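Local coordinates for protein WlaRA, TDP-fucose-3,4-ketoisomerase (Campylobacter jejuni subsp. jejuni 81116, PDB 5TPV) that is a WxcM-like protein of the cupin clan that binds thymidine-5'-diphosphate, at residues C27-K32 and N53-F58. Numbering follows the deposited sequence.
Sequences CPFEIK and NSEFIF
F29 drives its ring from a loop of this cupin-type beta-sandwich onto the start of strand 56-62. The loop joins strands 16-21 and 33-38, and its residues 27-29 lie over E55 and I57, whose side chains leave the strand toward the loop, while F56, between them, turns to the other side of the strand, where a bound thymidine-5'-diphosphate lies about 7 Å from its side chain. The ring reaches the backbone with its far end: CZ of F29 stops 3.8 Å from N of I57, which sits at the ring edge, near its plane. Two ring positions back, CD2 of F29 meets CB of E55 at 3.8 Å. Here the two side chains run past each other in opposite directions, with ring and carboxylate planes 74° apart. Further along the strand, CG1 of I57 approaches CZ of F29 at 4.0 Å, and CD1 of I57 extends to the loop, 3.8 Å from CA of C27 and 3.9 Å from CD of P28, the proline and isoleucine meeting tip to tip. No hydrogen bond links the two segments; the contact rests mainly on carbon, with peptide nitrogens and the E55 carboxylate bordering the ring.

The second shell fixes the pieces. Strand 56-62 is held between strands 85-89 and 105-110, with F56 bonded through its backbone to I89 and I57 to L109. Y88 packs against both P28 and F29 and also hydrogen-bonds OE1 of E55, which ties down that carboxylate oxygen. F29 itself takes the crowded first torsion, CG between the backbone N and the carbonyl carbon (chi1 49°). C27, with SG anti to its own N, lays the sulfur over one ring face, 3.2 Å above the plane and offset toward the rim, where it accepts a weak hydrogen bond from N of F29 at 3.7 Å.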
loop_
_atom_site.group_PDB
_atom_site.type_symbol
_atom_site.label_atom_id
_atom_site.label_comp_id
_atom_site.label_asym_id
_atom_site.label_seq_id
_atom_site.Cartn_x
_atom_site.Cartn_y
_atom_site.Cartn_z
ATOM N N CYS B 27 -11.150 0.261 -4.741
ATOM C CA CYS B 27 -10.891 -1.094 -4.270
ATOM C C CYS B 27 -12.227 -1.656 -3.829
ATOM O O CYS B 27 -12.960 -0.934 -3.160
ATOM C CB CYS B 27 -9.968 -1.082 -3.058
ATOM S SG CYS B 27 -9.633 -2.669 -2.287
ATOM N N PRO B 28 -12.538 -2.918 -4.202
ATOM C CA PRO B 28 -13.890 -3.430 -3.944
ATOM C C PRO B 28 -13.947 -4.242 -2.697
ATOM O O PRO B 28 -15.011 -4.663 -2.293
ATOM C CB PRO B 28 -14.176 -4.324 -5.173
ATOM C CG PRO B 28 -12.847 -4.823 -5.541
ATOM C CD PRO B 28 -11.914 -3.647 -5.319
ATOM N N PHE B 29 -12.816 -4.440 -2.045
ATOM C CA PHE B 29 -12.774 -5.261 -0.830
ATOM C C PHE B 29 -12.271 -4.468 0.377
ATOM O O PHE B 29 -11.829 -3.325 0.265
ATOM C CB PHE B 29 -11.958 -6.534 -1.073
ATOM C CG PHE B 29 -10.590 -6.341 -1.718
ATOM C CD1 PHE B 29 -9.537 -5.762 -1.018
ATOM C CD2 PHE B 29 -10.366 -6.759 -3.009
ATOM C CE1 PHE B 29 -8.290 -5.600 -1.593
ATOM C CE2 PHE B 29 -9.104 -6.634 -3.586
ATOM C CZ PHE B 29 -8.069 -6.046 -2.881
ATOM N N GLU B 30 -12.408 -5.076 1.539
ATOM C CA GLU B 30 -11.844 -4.604 2.752
ATOM C C GLU B 30 -10.338 -4.932 2.756
ATOM O O GLU B 30 -9.995 -6.117 2.707
ATOM C CB GLU B 30 -12.462 -5.366 3.926
ATOM C CG GLU B 30 -13.353 -4.581 4.850
ATOM C CD GLU B 30 -12.680 -3.381 5.482
ATOM O OE1 GLU B 30 -11.848 -3.500 6.417
ATOM O OE2 GLU B 30 -13.048 -2.307 4.993
ATOM N N ILE B 31 -9.472 -3.912 2.783
ATOM C CA ILE B 31 -8.026 -4.101 2.896
ATOM C C ILE B 31 -7.671 -4.509 4.311
ATOM O O ILE B 31 -8.223 -4.016 5.257
ATOM C CB ILE B 31 -7.225 -2.854 2.544
ATOM C CG1 ILE B 31 -7.593 -2.488 1.113
ATOM C CG2 ILE B 31 -5.723 -3.080 2.720
ATOM C CD1 ILE B 31 -7.165 -1.102 0.635
ATOM N N LYS B 32 -6.800 -5.506 4.404
ATOM C CA LYS B 32 -6.207 -6.033 5.638
ATOM C C LYS B 32 -4.643 -6.163 5.582
ATOM O O LYS B 32 -3.957 -6.245 6.613
ATOM C CB LYS B 32 -6.756 -7.452 5.752
ATOM C CG LYS B 32 -7.491 -7.879 7.006
ATOM C CD LYS B 32 -9.001 -7.905 6.797
ATOM C CE LYS B 32 -9.650 -8.955 7.693
ATOM N NZ LYS B 32 -9.020 -9.149 9.039
ATOM N N ASN B 53 -8.719 -17.997 -0.835
ATOM C CA ASN B 53 -9.557 -16.913 -0.306
ATOM C C ASN B 53 -9.309 -15.486 -0.786
ATOM O O ASN B 53 -10.237 -14.683 -0.811
ATOM C CB ASN B 53 -9.443 -16.965 1.217
ATOM C CG ASN B 53 -9.651 -18.378 1.736
ATOM O OD1 ASN B 53 -10.579 -19.052 1.277
ATOM N ND2 ASN B 53 -8.822 -18.824 2.681
ATOM N N SER B 54 -8.060 -15.122 -1.055
ATOM C CA SER B 54 -7.683 -13.724 -1.192
ATOM C C SER B 54 -8.055 -13.257 -2.588
ATOM O O SER B 54 -7.854 -13.947 -3.599
ATOM C CB SER B 54 -6.177 -13.532 -1.010
ATOM O OG SER B 54 -5.705 -13.976 0.255
ATOM N N GLU B 55 -8.537 -12.027 -2.598
ATOM C CA GLU B 55 -8.553 -11.189 -3.769
ATOM C C GLU B 55 -7.382 -10.172 -3.711
ATOM O O GLU B 55 -6.798 -9.911 -2.652
ATOM C CB GLU B 55 -9.902 -10.470 -3.784
ATOM C CG GLU B 55 -11.102 -11.361 -4.000
ATOM C CD GLU B 55 -12.401 -10.635 -3.683
ATOM O OE1 GLU B 55 -12.806 -9.699 -4.436
ATOM O OE2 GLU B 55 -13.004 -11.016 -2.659
ATOM N N PHE B 56 -7.063 -9.610 -4.863
ATOM C CA PHE B 56 -5.847 -8.819 -5.063
ATOM C C PHE B 56 -6.160 -7.637 -5.958
ATOM O O PHE B 56 -6.986 -7.766 -6.850
ATOM C CB PHE B 56 -4.723 -9.608 -5.710
ATOM C CG PHE B 56 -4.240 -10.706 -4.846
ATOM C CD1 PHE B 56 -3.430 -10.432 -3.768
ATOM C CD2 PHE B 56 -4.616 -12.025 -5.090
ATOM C CE1 PHE B 56 -3.023 -11.418 -2.884
ATOM C CE2 PHE B 56 -4.196 -13.039 -4.220
ATOM C CZ PHE B 56 -3.431 -12.736 -3.119
ATOM N N ILE B 57 -5.529 -6.494 -5.673
ATOM C CA ILE B 57 -5.203 -5.509 -6.726
ATOM C C ILE B 57 -3.687 -5.286 -6.876
ATOM O O ILE B 57 -2.988 -5.054 -5.914
ATOM C CB ILE B 57 -5.872 -4.178 -6.380
ATOM C CG1 ILE B 57 -7.371 -4.321 -6.455
ATOM C CG2 ILE B 57 -5.546 -3.076 -7.384
ATOM C CD1 ILE B 57 -8.095 -3.149 -5.854
ATOM N N PHE B 58 -3.205 -5.339 -8.101
ATOM C CA PHE B 58 -1.799 -5.236 -8.451
ATOM C C PHE B 58 -1.623 -3.864 -9.130
ATOM O O PHE B 58 -2.367 -3.516 -10.049
ATOM C CB PHE B 58 -1.389 -6.324 -9.486
ATOM C CG PHE B 58 -1.555 -7.734 -9.000
ATOM C CD1 PHE B 58 -0.588 -8.322 -8.227
ATOM C CD2 PHE B 58 -2.705 -8.464 -9.290
ATOM C CE1 PHE B 58 -0.759 -9.608 -7.721
ATOM C CE2 PHE B 58 -2.880 -9.744 -8.803
ATOM C CZ PHE B 58 -1.901 -10.323 -8.022
#